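Local coordinates for protein Bcl-2 homolog (Gene 16?) (Murid herpesvirus 4, PDB 4MI8) that binds host Beclin 1, BAK1 and BAX as a viral Bcl-2 homolog, inhibiting starvation-induced autophagy and protecting infected cells from apoptosis, at residues A12-V25 / G107-T121. Sequence-based numbering, arbitrary orientation.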
loop_
_atom_site.group_PDB
_atom_site.type_symbol
_atom_site.label_atom_id
_atom_site.label_comp_id
_atom_site.label_asym_id
_atom_site.label_seq_id
_atom_site.Cartn_x
_atom_site.Cartn_y
_atom_site.Cartn_z
ATOM N N ALA A 12 5.080 3.004 -11.231
ATOM C CA ALA A 12 4.209 4.179 -11.222
ATOM C C ALA A 12 2.859 3.834 -11.831
ATOM O O ALA A 12 1.815 4.236 -11.333
ATOM C CB ALA A 12 4.849 5.359 -12.016
ATOM N N THR A 13 2.878 3.129 -12.946
ATOM C CA THR A 13 1.637 2.646 -13.576
ATOM C C THR A 13 0.829 1.721 -12.637
ATOM O O THR A 13 -0.410 1.849 -12.470
ATOM C CB THR A 13 1.993 1.885 -14.877
ATOM O OG1 THR A 13 2.455 2.857 -15.803
ATOM C CG2 THR A 13 0.800 1.164 -15.505
ATOM N N LEU A 14 1.562 0.800 -12.020
ATOM C CA LEU A 14 0.973 -0.254 -11.226
ATOM C C LEU A 14 0.355 0.371 -9.968
ATOM O O LEU A 14 -0.778 0.022 -9.557
ATOM C CB LEU A 14 2.119 -1.218 -10.845
ATOM C CG LEU A 14 1.659 -2.383 -10.009
ATOM C CD1 LEU A 14 0.331 -2.956 -10.588
ATOM C CD2 LEU A 14 2.823 -3.419 -9.888
ATOM N N ILE A 15 1.053 1.338 -9.366
ATOM C CA ILE A 15 0.488 1.994 -8.185
ATOM C C ILE A 15 -0.841 2.725 -8.456
ATOM O O ILE A 15 -1.847 2.697 -7.635
ATOM C CB ILE A 15 1.549 2.911 -7.523
ATOM C CG1 ILE A 15 2.664 2.050 -6.860
ATOM C CG2 ILE A 15 0.882 3.743 -6.425
ATOM C CD1 ILE A 15 4.020 2.700 -6.777
ATOM N N THR A 16 -0.864 3.442 -9.594
ATOM C CA THR A 16 -2.068 4.178 -9.926
ATOM C C THR A 16 -3.198 3.170 -10.222
ATOM O O THR A 16 -4.339 3.383 -9.822
ATOM C CB THR A 16 -1.843 4.985 -11.203
ATOM O OG1 THR A 16 -0.704 5.839 -11.046
ATOM C CG2 THR A 16 -3.138 5.832 -11.569
ATOM N N ALA A 17 -2.899 2.083 -10.945
ATOM C CA ALA A 17 -3.949 1.106 -11.276
ATOM C C ALA A 17 -4.397 0.445 -9.974
ATOM O O ALA A 17 -5.599 0.224 -9.789
ATOM C CB ALA A 17 -3.414 0.111 -12.259
ATOM N N PHE A 18 -3.461 0.289 -9.008
ATOM C CA PHE A 18 -3.797 -0.308 -7.695
ATOM C C PHE A 18 -4.773 0.605 -6.993
ATOM O O PHE A 18 -5.816 0.124 -6.556
ATOM C CB PHE A 18 -2.590 -0.510 -6.816
ATOM C CG PHE A 18 -2.922 -0.899 -5.382
ATOM C CD1 PHE A 18 -3.257 -2.224 -5.038
ATOM C CD2 PHE A 18 -2.930 0.079 -4.353
ATOM C CE1 PHE A 18 -3.520 -2.555 -3.689
ATOM C CE2 PHE A 18 -3.187 -0.254 -3.029
ATOM C CZ PHE A 18 -3.490 -1.568 -2.687
ATOM N N LEU A 19 -4.445 1.895 -6.884
ATOM C CA LEU A 19 -5.333 2.873 -6.188
ATOM C C LEU A 19 -6.706 3.059 -6.900
ATOM O O LEU A 19 -7.755 3.193 -6.230
ATOM C CB LEU A 19 -4.652 4.215 -6.019
ATOM C CG LEU A 19 -3.344 4.171 -5.199
ATOM C CD1 LEU A 19 -2.633 5.543 -5.287
ATOM C CD2 LEU A 19 -3.651 3.916 -3.739
ATOM N N LYS A 20 -6.705 3.081 -8.224
ATOM C CA LYS A 20 -7.968 3.285 -8.971
ATOM C C LYS A 20 -8.833 2.059 -8.750
ATOM O O LYS A 20 -10.056 2.193 -8.511
ATOM C CB LYS A 20 -7.751 3.527 -10.476
ATOM C CG LYS A 20 -6.978 4.796 -10.800
ATOM C CD LYS A 20 -6.875 5.096 -12.310
ATOM C CE LYS A 20 -6.267 6.492 -12.481
ATOM N NZ LYS A 20 -5.887 6.977 -13.884
ATOM N N THR A 21 -8.206 0.870 -8.779
ATOM C CA THR A 21 -8.956 -0.387 -8.570
ATOM C C THR A 21 -9.585 -0.412 -7.194
ATOM O O THR A 21 -10.748 -0.714 -7.104
ATOM C CB THR A 21 -8.112 -1.681 -8.794
ATOM O OG1 THR A 21 -7.629 -1.777 -10.144
ATOM C CG2 THR A 21 -8.931 -2.912 -8.541
ATOM N N VAL A 22 -8.841 -0.126 -6.118
ATOM C CA VAL A 22 -9.400 -0.226 -4.776
ATOM C C VAL A 22 -10.348 0.946 -4.515
ATOM O O VAL A 22 -11.245 0.873 -3.647
ATOM C CB VAL A 22 -8.334 -0.332 -3.639
ATOM C CG1 VAL A 22 -7.378 -1.514 -3.864
ATOM C CG2 VAL A 22 -7.561 0.976 -3.454
ATOM N N SER A 23 -10.167 2.041 -5.263
ATOM C CA SER A 23 -11.159 3.131 -5.258
ATOM C C SER A 23 -12.384 2.889 -6.160
ATOM O O SER A 23 -13.367 3.627 -6.098
ATOM C CB SER A 23 -10.496 4.447 -5.613
ATOM O OG SER A 23 -9.599 4.755 -4.581
ATOM N N LYS A 24 -12.325 1.850 -6.985
ATOM C CA LYS A 24 -13.434 1.524 -7.888
ATOM C C LYS A 24 -13.656 2.639 -8.915
ATOM O O LYS A 24 -14.789 3.039 -9.136
ATOM C CB LYS A 24 -14.728 1.262 -7.106
ATOM C CG LYS A 24 -14.655 0.067 -6.185
ATOM C CD LYS A 24 -15.657 0.282 -5.059
ATOM C CE LYS A 24 -16.231 -1.023 -4.478
ATOM N NZ LYS A 24 -17.616 -1.333 -4.981
ATOM N N VAL A 25 -12.573 3.147 -9.510
ATOM C CA VAL A 25 -12.647 4.075 -10.625
ATOM C C VAL A 25 -11.875 3.557 -11.864
ATOM O O VAL A 25 -11.323 4.331 -12.669
ATOM C CB VAL A 25 -12.216 5.501 -10.240
ATOM C CG1 VAL A 25 -13.122 6.026 -9.172
ATOM C CG2 VAL A 25 -10.761 5.571 -9.795
ATOM N N GLY A 107 -15.748 5.479 -4.471
ATOM C CA GLY A 107 -16.001 5.300 -5.905
ATOM C C GLY A 107 -15.627 6.479 -6.788
ATOM O O GLY A 107 -16.211 6.659 -7.835
ATOM N N SER A 108 -14.654 7.278 -6.363
ATOM C CA SER A 108 -14.276 8.464 -7.128
ATOM C C SER A 108 -12.767 8.686 -7.206
ATOM O O SER A 108 -12.030 8.366 -6.274
ATOM C CB SER A 108 -14.956 9.708 -6.550
ATOM O OG SER A 108 -16.291 9.428 -6.167
ATOM N N TRP A 109 -12.322 9.244 -8.329
ATOM C CA TRP A 109 -10.926 9.589 -8.520
ATOM C C TRP A 109 -10.737 11.057 -8.281
ATOM O O TRP A 109 -10.523 11.843 -9.229
ATOM C CB TRP A 109 -10.471 9.221 -9.926
ATOM C CG TRP A 109 -8.971 9.139 -10.074
ATOM C CD1 TRP A 109 -8.173 9.782 -11.016
ATOM C CD2 TRP A 109 -8.033 8.360 -9.251
ATOM N NE1 TRP A 109 -6.850 9.465 -10.837
ATOM C CE2 TRP A 109 -6.698 8.617 -9.797
ATOM C CE3 TRP A 109 -8.162 7.511 -8.162
ATOM C CZ2 TRP A 109 -5.562 8.039 -9.259
ATOM C CZ3 TRP A 109 -7.006 6.934 -7.629
ATOM C CH2 TRP A 109 -5.740 7.194 -8.166
ATOM N N THR A 110 -10.820 11.450 -7.015
ATOM C CA THR A 110 -10.754 12.860 -6.618
ATOM C C THR A 110 -9.328 13.310 -6.649
ATOM O O THR A 110 -8.413 12.492 -6.856
ATOM C CB THR A 110 -11.289 13.097 -5.201
ATOM O OG1 THR A 110 -10.342 12.587 -4.274
ATOM C CG2 THR A 110 -12.622 12.372 -4.997
ATOM N N GLU A 111 -9.152 14.595 -6.390
ATOM C CA GLU A 111 -7.851 15.233 -6.409
ATOM C C GLU A 111 -6.952 14.760 -5.285
ATOM O O GLU A 111 -5.746 14.779 -5.449
ATOM C CB GLU A 111 -8.014 16.746 -6.322
ATOM C CG GLU A 111 -8.944 17.323 -7.403
ATOM C CD GLU A 111 -8.368 17.227 -8.834
ATOM O OE1 GLU A 111 -7.304 17.857 -9.073
ATOM O OE2 GLU A 111 -8.971 16.545 -9.724
ATOM N N ASP A 112 -7.547 14.394 -4.147
ATOM C CA ASP A 112 -6.846 13.776 -3.026
ATOM C C ASP A 112 -6.349 12.370 -3.345
ATOM O O ASP A 112 -5.278 11.988 -2.867
ATOM C CB ASP A 112 -7.744 13.647 -1.814
ATOM C CG ASP A 112 -7.877 14.926 -1.060
ATOM O OD1 ASP A 112 -7.106 15.871 -1.350
ATOM O OD2 ASP A 112 -8.761 14.982 -0.177
ATOM N N HIS A 113 -7.131 11.604 -4.109
ATOM C CA HIS A 113 -6.602 10.367 -4.669
ATOM C C HIS A 113 -5.332 10.569 -5.421
ATOM O O HIS A 113 -4.388 9.777 -5.275
ATOM C CB HIS A 113 -7.575 9.732 -5.597
ATOM C CG HIS A 113 -8.750 9.120 -4.907
ATOM N ND1 HIS A 113 -9.790 9.852 -4.480
ATOM C CD2 HIS A 113 -9.054 7.785 -4.636
ATOM C CE1 HIS A 113 -10.713 9.021 -3.930
ATOM N NE2 HIS A 113 -10.258 7.755 -4.045
ATOM N N GLU A 114 -5.280 11.638 -6.214
ATOM C CA GLU A 114 -4.105 11.975 -7.025
ATOM C C GLU A 114 -2.942 12.324 -6.149
ATOM O O GLU A 114 -1.835 12.004 -6.457
ATOM C CB GLU A 114 -4.418 13.094 -8.040
ATOM C CG GLU A 114 -5.086 12.535 -9.314
ATOM C CD GLU A 114 -5.771 13.588 -10.219
ATOM O OE1 GLU A 114 -5.966 14.767 -9.798
ATOM O OE2 GLU A 114 -6.133 13.235 -11.375
ATOM N N LEU A 115 -3.228 12.940 -5.018
ATOM C CA LEU A 115 -2.234 13.312 -4.002
ATOM C C LEU A 115 -1.704 12.080 -3.250
ATOM O O LEU A 115 -0.486 11.888 -3.042
ATOM C CB LEU A 115 -2.955 14.207 -3.013
ATOM C CG LEU A 115 -2.150 15.300 -2.383
ATOM C CD1 LEU A 115 -1.875 16.385 -3.446
ATOM C CD2 LEU A 115 -3.004 15.772 -1.206
ATOM N N LEU A 116 -2.634 11.222 -2.855
ATOM C CA LEU A 116 -2.277 9.879 -2.336
ATOM C C LEU A 116 -1.352 9.125 -3.323
ATOM O O LEU A 116 -0.290 8.608 -2.937
ATOM C CB LEU A 116 -3.546 9.078 -2.027
ATOM C CG LEU A 116 -3.245 7.707 -1.413
ATOM C CD1 LEU A 116 -2.470 7.825 -0.092
ATOM C CD2 LEU A 116 -4.570 6.961 -1.291
ATOM N N ASN A 117 -1.756 9.112 -4.598
ATOM C CA ASN A 117 -0.968 8.502 -5.672
ATOM C C ASN A 117 0.462 8.998 -5.690
ATOM O O ASN A 117 1.379 8.182 -5.606
ATOM C CB ASN A 117 -1.651 8.719 -6.997
ATOM C CG ASN A 117 -1.103 7.805 -8.138
ATOM O OD1 ASN A 117 -0.126 7.098 -8.014
ATOM N ND2 ASN A 117 -1.740 7.871 -9.257
ATOM N N ASP A 118 0.634 10.340 -5.749
ATOM C CA ASP A 118 1.916 11.012 -5.867
ATOM C C ASP A 118 2.819 10.674 -4.740
ATOM O O ASP A 118 3.976 10.264 -4.941
ATOM C CB ASP A 118 1.746 12.550 -5.884
ATOM C CG ASP A 118 1.175 13.058 -7.183
ATOM O OD1 ASP A 118 0.927 12.209 -8.073
ATOM O OD2 ASP A 118 0.978 14.298 -7.319
ATOM N N CYS A 119 2.297 10.916 -3.543
ATOM C CA CYS A 119 2.980 10.583 -2.302
ATOM C C CYS A 119 3.464 9.107 -2.329
ATOM O O CYS A 119 4.719 8.848 -2.187
ATOM C CB CYS A 119 2.045 10.812 -1.106
ATOM S SG CYS A 119 2.701 10.164 0.465
ATOM N N MET A 120 2.524 8.162 -2.586
ATOM C CA MET A 120 2.942 6.730 -2.587
ATOM C C MET A 120 3.939 6.485 -3.685
ATOM O O MET A 120 4.928 5.784 -3.464
ATOM C CB MET A 120 1.768 5.750 -2.703
ATOM C CG MET A 120 0.938 5.675 -1.438
ATOM S SD MET A 120 -0.482 4.559 -1.678
ATOM C CE MET A 120 0.413 2.995 -1.710
ATOM N N THR A 121 3.693 7.053 -4.861
ATOM C CA THR A 121 4.582 6.870 -6.004
ATOM C C THR A 121 5.941 7.524 -5.774
ATOM O O THR A 121 6.969 7.010 -6.215
ATOM C CB THR A 121 3.963 7.437 -7.296
ATOM O OG1 THR A 121 2.691 6.820 -7.530
ATOM C CG2 THR A 121 4.876 7.173 -8.483
HETATM O O HOH W 1 1.874 6.756 -10.271
#
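Lys20 lies across one face of the Trp109 indole. Its CG sits 3.6 Å from the centroid of the six-membered ring, almost on the ring normal, a CH-pi contact. The chain stays extended beyond CG, and this carries CE on over the same face, 3.4 Å from Trp109 NE1. His113 CB backs the opposite face, so the indole is sandwiched between the two helices. Leu19 CB meets the ring edge, and Val25 CG2 packs 3.6 Å from Trp109 CE3.

Asn117 ND2 donates to Thr16 OG1 across the segments (2.9 Å, 159° at the hydrogen), and the acceptor lies in the amide plane. With chi1 at -165°, CG of Asn117 points away from the backbone N, and the amide reaches Thr16. Beyond it, a water donates to both Ala12 O and Thr121 OG1, and Thr121 OG1 in turn donates to Asn117 O.

On the inner side, Leu19 CD2 touches Met120 SD (3.8 Å) and Leu116 CD2. Cys100 of helix 86-103 touches Leu19 and Leu116, and Phe76 and Leu72 of helix 68-81 extend this core. At the far end, Ser23 OG donates to Leu19 O and lies at the edge of the His113 ring. Lys24 closes helix 12-23 with a Schellman motif, and Gly107 CA makes a CH...O contact with Ser23 O (3.1 Å).

The axes of helix 12-23 and helix 111-121 run roughly antiparallel (143°) and come within 9.9 Å at closest approach, within the all-helical Bcl-2 fold. The sandwiched indole packs the turn before helix 111-121 against helix 12-23. The in-plane bond gives the buried Asn117 amide N-H a partner and fixes the side chain's rotation.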